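Local structure of BH0493 protein (Bacillus halodurans C-125, 2QEE) at residues P175-Y180 and R240-C245; W190-N195 and V206-T211; N320-G325 and S350-H355; M342-L347 and E377-K382. The protein binds zinc and is probably a metal-dependent hydrolase of the amidohydrolase superfamily, its substrate unknown. All blocks are in the same frame, centred on the assembly; numbering follows the deposited sequence.

How the interactions relate
Interactions 1, 3 and 4 are buried, and interaction 2 is only partly so. Interaction 3 lies closest to the centre of the chain and to the zinc site. It joins backbones by hydrogen bonds and adds an aromatic pair. Interactions 1 and 2 meet where helices 180-189, 200-217 and 237-253 come together: Tyr180 packs on Val194 and Cys245 on Val206. Interaction 1 is apolar side-chain packing, with no hydrogen bond between its segments. Interaction 2 adds a ring pair, a guanidinium and a water nearer the surface. Interactions 3 and 4 meet where strand 321-323 and helix 333-347 pack, and both reach the second subunit. Interaction 4 combines a salt bridge with methionine packing.

Interaction 1. Residues P175-Y180 and R240-C245; sequences PLLNEY and RIIRDC
Helix 237-253 is the crossover helix of a beta-alpha-beta unit in what is probably a distorted (beta/alpha)8 barrel, as in the amidohydrolase superfamily. Its Ile241 packs against Leu176 and Leu177 of the short helix 174-178 and Tyr180 at the start of helix 180-189. The unit runs from strand 222-226 to the parallel strand 257-264. Ile241 points toward the other segment and takes part in three of the four side-chain contacts. Its CG1 lies anti to the carbonyl carbon (chi1 -65°), and CD1 continues the chain from there. CD1 meets Tyr180 CD1 at 3.5 Å, obliquely to the ring. The same methyl is 4.3 Å from Leu176 CG. The other branch of Ile241 does different work. Its CG2 meets Leu177 CD1 at 3.9 Å, and these two side chains pass each other at a slant. Leu177 uses its second methyl on the next residue, with CD2 4.2 Å from Ile242 CG1. Leu177 also packs on Val224, so the contact reaches the strand beneath the helices. Leu176 and Tyr180 turn to helix 200-217, where they touch Leu210 and Val206, respectively. Glu179 interrupts the helical backbone and holds the N-cap position of helix 180-189, which begins with Tyr180. No hydrogen bond crosses between the segments. Elsewhere on helix 237-253, Arg243 grips Asp244 side-on through NE and NH2, and Asp244 OD2 also bonds to Trp198. Apolar packing buries the carbonyl of Leu176. Its O atom has no hydrogen-bond partner in the model and lies 3.3 Å from Ile241 CD1.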
# COMPACT_ATOMS: atom_id res chain seq x y z
N PRO C 175 10.14 -26.38 14.51
CA PRO C 175 9.52 -27.48 15.29
C PRO C 175 9.73 -27.30 16.77
O PRO C 175 8.81 -27.61 17.57
CB PRO C 175 10.25 -28.72 14.77
CG PRO C 175 10.65 -28.34 13.31
CD PRO C 175 11.14 -26.90 13.56
N LEU C 176 10.89 -26.80 17.16
CA LEU C 176 11.16 -26.48 18.55
C LEU C 176 10.36 -25.32 19.12
O LEU C 176 9.80 -25.42 20.19
CB LEU C 176 12.65 -26.27 18.79
CG LEU C 176 13.06 -25.82 20.19
CD1 LEU C 176 12.96 -27.08 21.11
CD2 LEU C 176 14.52 -25.29 20.23
N LEU C 177 10.35 -24.20 18.41
CA LEU C 177 9.64 -23.05 18.96
C LEU C 177 8.13 -23.13 18.82
O LEU C 177 7.43 -22.66 19.71
CB LEU C 177 10.14 -21.74 18.29
CG LEU C 177 11.45 -21.14 18.82
CD1 LEU C 177 12.47 -22.18 19.02
CD2 LEU C 177 11.99 -20.10 17.84
N ASN C 178 7.65 -23.67 17.69
CA ASN C 178 6.23 -23.61 17.30
C ASN C 178 5.48 -24.88 17.66
O ASN C 178 4.25 -24.85 17.72
CB ASN C 178 6.08 -23.39 15.80
CG ASN C 178 6.59 -22.02 15.37
OD1 ASN C 178 6.80 -21.15 16.22
ND2 ASN C 178 6.87 -21.87 14.06
N GLU C 179 6.20 -25.98 17.83
CA GLU C 179 5.54 -27.30 18.08
C GLU C 179 6.16 -28.02 19.27
O GLU C 179 6.30 -29.27 19.25
CB GLU C 179 5.64 -28.15 16.83
CG GLU C 179 4.79 -27.61 15.70
CD GLU C 179 5.04 -28.34 14.43
OE1 GLU C 179 4.11 -29.08 14.01
OE2 GLU C 179 6.15 -28.20 13.88
N TYR C 180 6.50 -27.25 20.32
CA TYR C 180 7.26 -27.83 21.45
C TYR C 180 6.50 -29.00 22.11
O TYR C 180 7.14 -29.95 22.59
CB TYR C 180 7.59 -26.80 22.50
CG TYR C 180 8.49 -27.31 23.60
CD1 TYR C 180 9.83 -27.64 23.35
CD2 TYR C 180 8.00 -27.47 24.89
CE1 TYR C 180 10.64 -28.09 24.34
CE2 TYR C 180 8.83 -27.92 25.93
CZ TYR C 180 10.14 -28.26 25.62
OH TYR C 180 10.99 -28.68 26.61
N ARG C 240 8.58 -18.77 26.12
CA ARG C 240 9.55 -19.23 27.15
C ARG C 240 10.87 -19.70 26.57
O ARG C 240 11.95 -19.35 27.11
CB ARG C 240 8.98 -20.29 28.09
CG ARG C 240 7.90 -19.69 28.96
CD ARG C 240 7.40 -20.67 30.04
NE ARG C 240 6.61 -21.70 29.41
CZ ARG C 240 5.28 -21.68 29.32
NH1 ARG C 240 4.55 -20.70 29.85
NH2 ARG C 240 4.68 -22.66 28.67
N ILE C 241 10.79 -20.46 25.48
CA ILE C 241 11.99 -20.95 24.80
C ILE C 241 12.81 -19.77 24.26
O ILE C 241 14.03 -19.71 24.45
CB ILE C 241 11.67 -21.93 23.70
CG1 ILE C 241 11.05 -23.23 24.29
CG2 ILE C 241 12.96 -22.28 22.91
CD1 ILE C 241 10.45 -24.20 23.20
N ILE C 242 12.14 -18.78 23.64
CA ILE C 242 12.88 -17.61 23.13
C ILE C 242 13.55 -16.83 24.26
O ILE C 242 14.77 -16.55 24.21
CB ILE C 242 11.96 -16.67 22.28
CG1 ILE C 242 11.46 -17.43 21.07
CG2 ILE C 242 12.71 -15.33 21.94
CD1 ILE C 242 10.45 -16.61 20.16
N ARG C 243 12.77 -16.55 25.31
CA ARG C 243 13.25 -15.78 26.48
C ARG C 243 14.37 -16.52 27.23
O ARG C 243 15.46 -15.97 27.46
CB ARG C 243 12.12 -15.49 27.47
CG ARG C 243 12.49 -14.59 28.65
CD ARG C 243 11.46 -14.65 29.79
NE ARG C 243 11.18 -16.02 30.23
CZ ARG C 243 10.00 -16.46 30.72
NH1 ARG C 243 8.98 -15.64 30.85
NH2 ARG C 243 9.86 -17.73 31.07
N ASP C 244 14.10 -17.77 27.58
CA ASP C 244 14.98 -18.49 28.50
C ASP C 244 16.15 -19.20 27.83
O ASP C 244 17.15 -19.47 28.50
CB ASP C 244 14.20 -19.53 29.31
CG ASP C 244 13.21 -18.92 30.28
OD1 ASP C 244 13.33 -17.73 30.63
OD2 ASP C 244 12.28 -19.69 30.68
N CYS C 245 16.04 -19.52 26.54
CA CYS C 245 17.01 -20.37 25.88
C CYS C 245 17.64 -19.69 24.68
O CYS C 245 18.87 -19.58 24.57
CB CYS C 245 16.39 -21.72 25.46
SG CYS C 245 15.50 -22.60 26.81

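Interaction 2. Residues W190-N195 and V206-T211; sequences WGYKVN and VKRFLT
Tyr192 and Phe209 meet at about a right angle. The edge of Phe209 is turned to the face of Tyr192 in a T-shaped pair, with planes at 87° and centroids 5.3 Å apart. Phe209 CB also lies over that face of Tyr192, making a CH-pi contact 4.0 Å from the ring centroid. Water 1 sits over the centre of the opposite face. Arg208 passes Tyr192 at a slant, with guanidinium and ring planes 22° apart. Tyr192 CE1 is over one face of the guanidinium, 3.4 Å from Arg208 NH1. The strongest polar partners lie outside the segments: Arg208 NH2 forms a salt bridge with Glu205, and Tyr192 OH bonds to Asp212. Segment 190-195 begins the loop that leaves helix 180-189 and leads into helix 200-217, so the contact closes the turn between two helices far from the centre of the chain. Gly191 ends the first helix in a Schellman motif with positive phi (93°). Water 1 links the two sides, donating to Trp190 O at 2.7 Å and weakly accepting from Arg208 NH2. Trp190 extends the aromatic patch, its CE3 4.0 Å from Phe209 CE1 and oblique to that ring. At the far end of the segment, Val194 CG1 meets Val206 CG2 at 3.6 Å.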
# COMPACT_ATOMS: atom_id res chain seq x y z
N TRP C 190 16.59 -38.03 22.16
CA TRP C 190 17.94 -37.66 21.71
C TRP C 190 18.85 -37.36 22.91
O TRP C 190 19.98 -36.90 22.72
CB TRP C 190 17.87 -36.45 20.72
CG TRP C 190 17.21 -36.77 19.37
CD1 TRP C 190 17.21 -37.98 18.71
CD2 TRP C 190 16.49 -35.86 18.51
NE1 TRP C 190 16.53 -37.88 17.51
CE2 TRP C 190 16.07 -36.59 17.37
CE3 TRP C 190 16.13 -34.51 18.61
CZ2 TRP C 190 15.33 -36.02 16.32
CZ3 TRP C 190 15.40 -33.92 17.55
CH2 TRP C 190 14.99 -34.69 16.44
N GLY C 191 18.34 -37.58 24.13
CA GLY C 191 19.12 -37.39 25.34
C GLY C 191 19.04 -36.05 26.04
O GLY C 191 19.82 -35.78 26.97
N TYR C 192 18.10 -35.22 25.59
CA TYR C 192 17.87 -33.91 26.20
C TYR C 192 16.71 -34.05 27.18
O TYR C 192 15.57 -34.18 26.79
CB TYR C 192 17.60 -32.83 25.13
CG TYR C 192 18.73 -32.74 24.14
CD1 TYR C 192 19.88 -32.00 24.44
CD2 TYR C 192 18.67 -33.41 22.93
CE1 TYR C 192 20.92 -31.94 23.57
CE2 TYR C 192 19.75 -33.36 22.04
CZ TYR C 192 20.85 -32.63 22.38
OH TYR C 192 21.91 -32.55 21.50
N LYS C 193 17.05 -34.07 28.45
CA LYS C 193 16.12 -34.52 29.49
C LYS C 193 15.25 -33.34 29.91
O LYS C 193 15.42 -32.77 30.99
CB LYS C 193 16.89 -35.12 30.67
CG LYS C 193 17.50 -36.49 30.32
CD LYS C 193 18.34 -37.06 31.46
CE LYS C 193 19.84 -36.82 31.22
NZ LYS C 193 20.69 -37.81 31.98
N VAL C 194 14.37 -32.96 29.00
CA VAL C 194 13.46 -31.88 29.30
C VAL C 194 12.30 -32.54 30.04
O VAL C 194 11.84 -33.63 29.67
CB VAL C 194 12.97 -31.15 28.03
CG1 VAL C 194 14.15 -30.40 27.34
CG2 VAL C 194 12.35 -32.09 27.08
N ASN C 195 11.86 -31.84 31.07
CA ASN C 195 10.81 -32.29 31.97
C ASN C 195 9.40 -31.93 31.46
O ASN C 195 9.24 -31.21 30.47
CB ASN C 195 11.08 -31.64 33.31
CG ASN C 195 12.50 -31.96 33.83
OD1 ASN C 195 12.93 -33.10 33.77
ND2 ASN C 195 13.18 -30.96 34.33
N VAL C 206 17.31 -27.59 26.85
CA VAL C 206 17.00 -26.98 25.55
C VAL C 206 18.19 -26.11 25.05
O VAL C 206 18.56 -26.18 23.86
CB VAL C 206 15.64 -26.22 25.55
CG1 VAL C 206 15.46 -25.37 24.26
CG2 VAL C 206 14.49 -27.22 25.65
N LYS C 207 18.80 -25.31 25.93
CA LYS C 207 20.08 -24.64 25.59
C LYS C 207 21.15 -25.60 25.10
O LYS C 207 21.89 -25.29 24.16
CB LYS C 207 20.61 -23.86 26.77
CG LYS C 207 19.79 -22.64 27.14
CD LYS C 207 20.26 -22.02 28.43
CE LYS C 207 21.19 -20.91 28.17
NZ LYS C 207 21.27 -20.04 29.38
N ARG C 208 21.23 -26.78 25.70
CA ARG C 208 22.23 -27.73 25.24
C ARG C 208 21.91 -28.27 23.84
O ARG C 208 22.82 -28.51 23.03
CB ARG C 208 22.48 -28.85 26.28
CG ARG C 208 23.64 -29.76 25.90
CD ARG C 208 23.97 -30.76 27.02
NE ARG C 208 22.88 -31.71 27.24
CZ ARG C 208 22.67 -32.78 26.51
NH1 ARG C 208 23.49 -33.08 25.51
NH2 ARG C 208 21.65 -33.59 26.78
N PHE C 209 20.62 -28.43 23.54
CA PHE C 209 20.19 -28.83 22.22
C PHE C 209 20.69 -27.75 21.21
O PHE C 209 21.35 -28.06 20.20
CB PHE C 209 18.67 -29.02 22.16
CG PHE C 209 18.16 -29.30 20.78
CD1 PHE C 209 18.21 -30.57 20.25
CD2 PHE C 209 17.63 -28.26 19.97
CE1 PHE C 209 17.77 -30.86 18.96
CE2 PHE C 209 17.16 -28.52 18.67
CZ PHE C 209 17.25 -29.84 18.14
N LEU C 210 20.39 -26.49 21.50
CA LEU C 210 20.84 -25.42 20.60
C LEU C 210 22.38 -25.40 20.46
O LEU C 210 22.90 -25.33 19.32
CB LEU C 210 20.33 -24.07 21.07
CG LEU C 210 18.81 -23.95 21.06
CD1 LEU C 210 18.42 -22.62 21.77
CD2 LEU C 210 18.19 -24.08 19.65
N THR C 211 23.09 -25.49 21.59
CA THR C 211 24.53 -25.37 21.57
C THR C 211 25.16 -26.52 20.77
O THR C 211 26.16 -26.33 20.05
CB THR C 211 25.10 -25.35 23.03
OG1 THR C 211 24.60 -24.19 23.70
CG2 THR C 211 26.63 -25.28 22.99
O HOH W 1 21.81 -35.65 24.18

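Interaction 3. Residues N320-G325 and S350-H355; sequences NLMIFG and SFIPQH
Phe324 and Ile352 form a single beta bridge in the parallel pattern, where Ile352 N donates to Ile323 O at 3.1 Å and Gly325 N donates to Ile352 O at 2.8 Å. The bridge lies just beyond strand 321-323 and lays segment 350-355 alongside its end. Ile352 CD1 meets Met322 CG at 3.6 Å, the two side chains crossing at about a right angle. Met322 bends at chi2, which brings SD beside Phe351 CA. Water 2 joins Ile323 N to Ser350 O. Arg59 of the second subunit bonds to Leu321 O and Ser350 O. Phe324 turns its edge to one face of His355, with planes at 61° and centroids 5.1 Å apart. Gly325 CA lies at the edge of the same imidazole, 3.3 Å from His355 ND1. His355 NE2 is bonded to Asp357 OD2, and Asp357 is a zinc ligand. A leucine in place of His355 would probably leave Asp357 without this partner and freer to turn. Its side chain about 6 Å from the zinc, His355 is thus a second-shell residue: Phe324 and Gly325 probably help hold its ring, which also meets the ring of the zinc ligand His28 and probably helps position Asp357.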
# COMPACT_ATOMS: atom_id res chain seq x y z
N ASN C 320 20.19 -2.89 15.87
CA ASN C 320 20.25 -4.33 16.02
C ASN C 320 19.18 -5.09 15.19
O ASN C 320 19.04 -6.34 15.27
CB ASN C 320 20.25 -4.74 17.51
CG ASN C 320 19.01 -4.33 18.25
OD1 ASN C 320 18.36 -3.32 17.94
ND2 ASN C 320 18.69 -5.11 19.31
N LEU C 321 18.49 -4.34 14.32
CA LEU C 321 17.59 -4.93 13.33
C LEU C 321 18.23 -4.78 11.95
O LEU C 321 18.63 -3.66 11.56
CB LEU C 321 16.25 -4.16 13.31
CG LEU C 321 15.24 -4.64 12.28
CD1 LEU C 321 14.91 -6.14 12.42
CD2 LEU C 321 13.99 -3.75 12.39
N MET C 322 18.26 -5.89 11.22
CA MET C 322 18.66 -5.85 9.80
C MET C 322 17.45 -6.43 9.10
O MET C 322 17.06 -7.56 9.36
CB MET C 322 19.90 -6.70 9.50
CG MET C 322 20.28 -6.81 8.02
SD MET C 322 20.50 -5.13 7.32
CE MET C 322 22.03 -4.67 8.10
N ILE C 323 16.83 -5.65 8.23
CA ILE C 323 15.71 -6.22 7.43
C ILE C 323 16.22 -6.78 6.12
O ILE C 323 17.21 -6.26 5.53
CB ILE C 323 14.57 -5.17 7.21
CG1 ILE C 323 15.02 -4.07 6.28
CG2 ILE C 323 14.08 -4.64 8.58
CD1 ILE C 323 13.91 -2.94 6.20
N PHE C 324 15.59 -7.84 5.62
CA PHE C 324 16.09 -8.51 4.44
C PHE C 324 14.96 -8.97 3.54
O PHE C 324 13.90 -9.44 4.07
CB PHE C 324 17.01 -9.70 4.78
CG PHE C 324 16.29 -10.89 5.38
CD1 PHE C 324 15.88 -11.98 4.57
CD2 PHE C 324 16.05 -10.94 6.75
CE1 PHE C 324 15.24 -13.10 5.14
CE2 PHE C 324 15.41 -12.07 7.35
CZ PHE C 324 15.01 -13.16 6.49
N GLY C 325 15.14 -8.74 2.25
CA GLY C 325 14.45 -9.50 1.20
C GLY C 325 12.96 -9.15 1.05
O GLY C 325 12.35 -8.42 1.83
N SER C 350 21.59 0.76 4.10
CA SER C 350 21.70 -0.05 5.34
C SER C 350 20.61 -1.17 5.47
O SER C 350 19.93 -1.31 6.51
CB SER C 350 21.74 0.84 6.60
OG SER C 350 20.53 1.56 6.88
N PHE C 351 20.45 -1.95 4.40
CA PHE C 351 19.57 -3.10 4.46
C PHE C 351 20.00 -4.12 3.44
O PHE C 351 20.91 -3.85 2.64
CB PHE C 351 18.11 -2.65 4.16
CG PHE C 351 17.86 -2.15 2.71
CD1 PHE C 351 17.12 -2.93 1.86
CD2 PHE C 351 18.27 -0.86 2.30
CE1 PHE C 351 16.85 -2.51 0.53
CE2 PHE C 351 18.02 -0.41 0.99
CZ PHE C 351 17.31 -1.24 0.11
N ILE C 352 19.34 -5.28 3.44
CA ILE C 352 19.61 -6.34 2.47
C ILE C 352 18.38 -6.43 1.56
O ILE C 352 17.29 -6.91 1.96
CB ILE C 352 19.89 -7.70 3.18
CG1 ILE C 352 21.12 -7.57 4.12
CG2 ILE C 352 19.98 -8.87 2.17
CD1 ILE C 352 21.16 -8.75 5.14
N PRO C 353 18.51 -5.92 0.34
CA PRO C 353 17.28 -5.86 -0.53
C PRO C 353 16.64 -7.19 -0.90
O PRO C 353 15.42 -7.25 -1.09
CB PRO C 353 17.74 -5.14 -1.81
CG PRO C 353 19.27 -5.24 -1.78
CD PRO C 353 19.67 -5.23 -0.28
N GLN C 354 17.40 -8.28 -1.05
CA GLN C 354 16.75 -9.47 -1.59
C GLN C 354 17.44 -10.76 -1.12
O GLN C 354 18.64 -10.74 -0.78
CB GLN C 354 16.69 -9.43 -3.10
CG GLN C 354 15.91 -10.56 -3.77
CD GLN C 354 14.43 -10.57 -3.33
OE1 GLN C 354 14.15 -10.74 -2.14
NE2 GLN C 354 13.50 -10.42 -4.31
N HIS C 355 16.65 -11.83 -1.14
CA HIS C 355 17.13 -13.21 -1.03
C HIS C 355 16.26 -14.00 -2.00
O HIS C 355 15.20 -13.52 -2.38
CB HIS C 355 17.00 -13.75 0.40
CG HIS C 355 15.59 -13.89 0.91
ND1 HIS C 355 14.84 -12.81 1.31
CD2 HIS C 355 14.80 -14.98 1.07
CE1 HIS C 355 13.65 -13.21 1.72
NE2 HIS C 355 13.59 -14.53 1.59
O HOH W 2 17.73 -2.70 7.61

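Interaction 4. Residues M342-L347 and E377-K382; sequences MRMEML and EVLIDK
Glu345 and Lys382 form a salt bridge, with NZ of Lys382 2.9 Å from OE2 of Glu345 and using the anti lone pair of that oxygen. The side chains cross at about a right angle. Lys382 is bent at chi2 and again at chi4 (71°), and the second bend places NZ near the carboxylate. Glu345 OE1 has another partner, the backbone N of Glu334 of the second subunit. Replacing Glu345 with an alanine would probably leave the buried Lys382 ammonium without its counter-charge and the Glu334 N-H of the second subunit without its acceptor. Next to the bridge, Met344 and Lys382 run antiparallel alongside one another. Met344 SD lies 3.7 Å from Lys382 CG. The thioether also reaches Val378, with SD 4.1 Å from CG1. Its CE turns at chi3 (-74°) and meets Leu379 CD2 at 3.5 Å. The axes of the two short segments approach to 11.1 Å and cross at -39°. Helix 333-347 follows strand 321-323 and packs Arg343 and Leu347 on Ile323. Helix 363-388 meets it through Met344 and Glu345, consistent with a second layer of helices outside the probable (beta/alpha)8 barrel, here bordering a subunit interface.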
# COMPACT_ATOMS: atom_id res chain seq x y z
N MET C 342 11.02 2.31 -0.79
CA MET C 342 10.75 2.74 0.59
C MET C 342 11.98 2.50 1.48
O MET C 342 12.40 3.37 2.23
CB MET C 342 9.53 2.02 1.23
CG MET C 342 8.18 2.41 0.55
SD MET C 342 6.82 1.71 1.51
CE MET C 342 6.93 -0.07 1.21
N ARG C 343 12.57 1.33 1.29
CA ARG C 343 13.74 0.97 2.08
C ARG C 343 14.91 1.93 1.80
O ARG C 343 15.54 2.42 2.72
CB ARG C 343 14.13 -0.48 1.79
CG ARG C 343 13.13 -1.45 2.43
CD ARG C 343 13.35 -2.83 1.88
NE ARG C 343 12.56 -3.78 2.67
CZ ARG C 343 12.76 -5.11 2.55
NH1 ARG C 343 13.64 -5.57 1.68
NH2 ARG C 343 12.12 -5.98 3.36
N MET C 344 15.22 2.17 0.55
CA MET C 344 16.37 3.01 0.22
C MET C 344 16.07 4.42 0.65
O MET C 344 16.96 5.12 1.09
CB MET C 344 16.67 2.95 -1.26
CG MET C 344 18.12 3.55 -1.55
SD MET C 344 18.72 3.10 -3.17
CE MET C 344 19.13 1.36 -2.88
N GLU C 345 14.84 4.88 0.45
CA GLU C 345 14.53 6.31 0.85
C GLU C 345 14.74 6.57 2.35
O GLU C 345 15.20 7.63 2.73
CB GLU C 345 13.08 6.71 0.39
CG GLU C 345 13.11 6.83 -1.18
CD GLU C 345 11.74 6.89 -1.86
OE1 GLU C 345 10.68 7.03 -1.18
OE2 GLU C 345 11.80 6.79 -3.13
N MET C 346 14.44 5.57 3.20
CA MET C 346 14.51 5.76 4.65
C MET C 346 15.74 5.17 5.32
O MET C 346 16.01 5.45 6.50
CB MET C 346 13.27 5.15 5.33
CG MET C 346 12.09 6.12 5.32
SD MET C 346 10.65 5.47 6.16
CE MET C 346 10.05 4.51 4.78
N LEU C 347 16.43 4.30 4.59
CA LEU C 347 17.59 3.58 5.18
C LEU C 347 18.87 3.74 4.37
O LEU C 347 19.92 3.21 4.75
CB LEU C 347 17.29 2.08 5.32
CG LEU C 347 16.05 1.71 6.18
CD1 LEU C 347 15.90 0.19 6.09
CD2 LEU C 347 16.26 2.14 7.62
N GLU C 377 17.29 -0.45 -11.30
CA GLU C 377 16.42 0.70 -11.64
C GLU C 377 16.32 1.64 -10.44
O GLU C 377 16.39 2.89 -10.57
CB GLU C 377 15.04 0.23 -12.04
CG GLU C 377 14.97 -0.56 -13.35
CD GLU C 377 13.62 -1.32 -13.51
OE1 GLU C 377 13.42 -1.99 -14.55
OE2 GLU C 377 12.75 -1.29 -12.59
N VAL C 378 16.13 1.07 -9.25
CA VAL C 378 16.03 1.91 -8.05
C VAL C 378 17.31 2.68 -7.80
O VAL C 378 17.33 3.92 -7.61
CB VAL C 378 15.63 1.05 -6.81
CG1 VAL C 378 15.64 1.90 -5.57
CG2 VAL C 378 14.22 0.38 -7.08
N LEU C 379 18.44 1.97 -7.88
CA LEU C 379 19.75 2.64 -7.70
C LEU C 379 20.00 3.78 -8.71
O LEU C 379 20.46 4.86 -8.34
CB LEU C 379 20.88 1.58 -7.80
CG LEU C 379 21.03 0.69 -6.56
CD1 LEU C 379 21.99 -0.44 -6.98
CD2 LEU C 379 21.60 1.53 -5.37
N ILE C 380 19.68 3.53 -9.96
CA ILE C 380 19.85 4.54 -11.05
C ILE C 380 19.07 5.83 -10.64
O ILE C 380 19.63 6.94 -10.63
CB ILE C 380 19.45 3.99 -12.46
CG1 ILE C 380 20.48 2.94 -12.90
CG2 ILE C 380 19.41 5.14 -13.44
CD1 ILE C 380 20.00 1.96 -14.04
N ASP C 381 17.81 5.66 -10.25
CA ASP C 381 17.00 6.84 -9.84
C ASP C 381 17.62 7.56 -8.65
O ASP C 381 17.66 8.81 -8.61
CB ASP C 381 15.59 6.37 -9.45
CG ASP C 381 14.65 6.26 -10.66
OD1 ASP C 381 15.01 6.74 -11.79
OD2 ASP C 381 13.53 5.69 -10.49
N LYS C 382 18.06 6.79 -7.63
CA LYS C 382 18.61 7.41 -6.42
C LYS C 382 19.96 8.11 -6.67
O LYS C 382 20.18 9.20 -6.17
CB LYS C 382 18.71 6.39 -5.27
CG LYS C 382 17.42 6.29 -4.43
CD LYS C 382 16.19 5.88 -5.27
CE LYS C 382 14.87 5.78 -4.40
NZ LYS C 382 14.49 7.19 -4.04